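Local atomic coordinates of beta-hexosaminidase (Neisseria gonorrhoeae, PDB entry 6JTJ), a protein that probably cleaves terminal beta-1,4-linked N-acetylglucosamine from peptide-linked peptidoglycan fragments during cell-wall recycling. Residues 62-67 and 93-98. Residues are numbered along the deposited sequence; the frame is centred on the assembly and turned at random.
Sequences QRLLDP and KALRTP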
loop_
_atom_site.group_PDB
_atom_site.type_symbol
_atom_site.label_atom_id
_atom_site.label_comp_id
_atom_site.label_asym_id
_atom_site.label_seq_id
_atom_site.Cartn_x
_atom_site.Cartn_y
_atom_site.Cartn_z
ATOM N N GLN C 62 -6.406 -13.084 30.042
ATOM C CA GLN C 62 -7.453 -14.088 29.971
ATOM C C GLN C 62 -7.690 -14.499 28.536
ATOM O O GLN C 62 -7.826 -15.683 28.248
ATOM C CB GLN C 62 -8.749 -13.585 30.618
ATOM C CG GLN C 62 -8.676 -13.575 32.132
ATOM C CD GLN C 62 -9.684 -12.640 32.764
ATOM O OE1 GLN C 62 -9.350 -11.577 33.333
ATOM N NE2 GLN C 62 -10.938 -13.035 32.667
ATOM N N ARG C 63 -7.732 -13.525 27.633
ATOM C CA ARG C 63 -7.892 -13.831 26.215
ATOM C C ARG C 63 -6.786 -14.753 25.706
ATOM O O ARG C 63 -7.077 -15.726 25.031
ATOM C CB ARG C 63 -7.942 -12.544 25.388
ATOM C CG ARG C 63 -8.132 -12.786 23.906
ATOM C CD ARG C 63 -8.806 -11.613 23.220
ATOM N NE ARG C 63 -8.274 -10.367 23.732
ATOM C CZ ARG C 63 -8.965 -9.423 24.355
ATOM N NH1 ARG C 63 -10.275 -9.513 24.561
ATOM N NH2 ARG C 63 -8.318 -8.352 24.766
ATOM N N LEU C 64 -5.532 -14.475 26.065
ATOM C CA LEU C 64 -4.413 -15.248 25.524
ATOM C C LEU C 64 -4.315 -16.651 26.114
ATOM O O LEU C 64 -3.519 -17.467 25.638
ATOM C CB LEU C 64 -3.081 -14.509 25.706
ATOM C CG LEU C 64 -2.891 -13.096 25.126
ATOM C CD1 LEU C 64 -1.427 -12.834 24.802
ATOM C CD2 LEU C 64 -3.776 -12.774 23.930
ATOM N N LEU C 65 -5.098 -16.924 27.160
ATOM C CA LEU C 65 -5.151 -18.255 27.742
ATOM C C LEU C 65 -6.103 -19.148 26.986
ATOM O O LEU C 65 -6.091 -20.363 27.174
ATOM C CB LEU C 65 -5.533 -18.189 29.231
ATOM C CG LEU C 65 -4.374 -17.744 30.131
ATOM C CD1 LEU C 65 -4.872 -17.307 31.500
ATOM C CD2 LEU C 65 -3.350 -18.858 30.265
ATOM N N ASP C 66 -6.933 -18.559 26.134
ATOM C CA ASP C 66 -7.927 -19.327 25.406
ATOM C C ASP C 66 -7.239 -20.351 24.505
ATOM O O ASP C 66 -6.279 -20.018 23.815
ATOM C CB ASP C 66 -8.805 -18.380 24.596
ATOM C CG ASP C 66 -10.067 -19.036 24.078
ATOM O OD1 ASP C 66 -9.982 -20.020 23.312
ATOM O OD2 ASP C 66 -11.160 -18.543 24.414
ATOM N N PRO C 67 -7.707 -21.613 24.523
ATOM C CA PRO C 67 -7.059 -22.639 23.686
ATOM C C PRO C 67 -7.102 -22.368 22.163
ATOM O O PRO C 67 -6.350 -22.995 21.424
ATOM C CB PRO C 67 -7.839 -23.931 24.023
ATOM C CG PRO C 67 -9.088 -23.488 24.708
ATOM C CD PRO C 67 -8.775 -22.181 25.367
ATOM N N LYS C 93 4.929 -14.975 27.209
ATOM C CA LYS C 93 5.444 -16.337 27.215
ATOM C C LYS C 93 5.107 -17.067 28.515
ATOM O O LYS C 93 4.883 -18.275 28.512
ATOM C CB LYS C 93 6.957 -16.347 26.979
ATOM C CG LYS C 93 7.362 -15.787 25.621
ATOM C CD LYS C 93 8.532 -16.528 24.998
ATOM C CE LYS C 93 8.663 -16.226 23.500
ATOM N NZ LYS C 93 7.751 -17.030 22.612
ATOM N N ALA C 94 5.062 -16.325 29.620
ATOM C CA ALA C 94 4.797 -16.910 30.937
ATOM C C ALA C 94 3.387 -17.475 31.091
ATOM O O ALA C 94 3.144 -18.271 31.988
ATOM C CB ALA C 94 5.065 -15.879 32.027
ATOM N N LEU C 95 2.454 -17.061 30.236
ATOM C CA LEU C 95 1.059 -17.443 30.408
ATOM C C LEU C 95 0.795 -18.929 30.254
ATOM O O LEU C 95 -0.112 -19.457 30.897
ATOM C CB LEU C 95 0.159 -16.686 29.429
ATOM C CG LEU C 95 0.034 -15.181 29.649
ATOM C CD1 LEU C 95 -0.756 -14.589 28.491
ATOM C CD2 LEU C 95 -0.626 -14.845 30.983
ATOM N N ARG C 96 1.555 -19.598 29.395
ATOM C CA ARG C 96 1.239 -20.973 29.036
ATOM C C ARG C 96 2.387 -21.632 28.324
ATOM O O ARG C 96 3.358 -20.981 27.969
ATOM C CB ARG C 96 -0.017 -21.031 28.155
ATOM C CG ARG C 96 0.052 -20.130 26.921
ATOM C CD ARG C 96 -1.301 -19.908 26.253
ATOM N NE ARG C 96 -1.664 -20.994 25.350
ATOM C CZ ARG C 96 -2.783 -21.028 24.635
ATOM N NH1 ARG C 96 -3.669 -20.028 24.714
ATOM N NH2 ARG C 96 -3.033 -22.075 23.844
ATOM N N THR C 97 2.267 -22.943 28.164
ATOM C CA THR C 97 3.249 -23.777 27.487
ATOM C C THR C 97 2.512 -24.767 26.589
ATOM O O THR C 97 1.449 -25.237 26.964
ATOM C CB THR C 97 4.061 -24.597 28.509
ATOM O OG1 THR C 97 4.564 -23.710 29.502
ATOM C CG2 THR C 97 5.234 -25.327 27.844
ATOM N N PRO C 98 3.041 -25.053 25.385
ATOM C CA PRO C 98 4.152 -24.374 24.715
ATOM C C PRO C 98 3.902 -22.865 24.622
ATOM O O PRO C 98 2.752 -22.426 24.488
ATOM C CB PRO C 98 4.164 -25.010 23.330
ATOM C CG PRO C 98 3.559 -26.354 23.527
ATOM C CD PRO C 98 2.496 -26.148 24.565
#
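R96 reaches across to the turn that follows helix 58-64 and gives both hydrogens of NH1 to it, one to the carbonyl of L64 and one to that of D66. Its CB points toward residues 62-67. With CG between the backbone N and the carbonyl carbon (chi1 53°) and the next torsion extended, CD is carried to within 3.4 Å of L64 O. A bend at chi3 then turns NE and CZ so that the guanidinium meets the turn with its edge. NH1 lies 2.7 Å from L64 O and 2.8 Å from D66 O, with both oxygens close to the guanidinium plane. Seen from the acceptors the fit is less regular: NH1 is tilted 33° from the L64 carbonyl plane and stands well above that of D66. R96 NH2 passes near P67 CA and makes a weak hydrogen bond to P43 O, in the N-terminal segment.

In the parallel beta/alpha barrel of the family 3 glycosidases, this contact joins the turns that follow two successive helices, 58-64 and 82-94, with strand 69-74 between them in sequence. It lies at the periphery, away from the sugar site.

Beside the polar grip, L95 packs its CD1 against L64 CB, 3.6 Å away, while L64 also packs on I72 of that strand. L65 CB points away, yet its CD2 methyl comes up to the carbonyl oxygen of L95 (L65 CD2 to L95 O 3.4 Å). On the turn itself, D66 OD1 accepts a hydrogen bond from A68 N, while OD2 forms a salt bridge with R335 of helix 328-335.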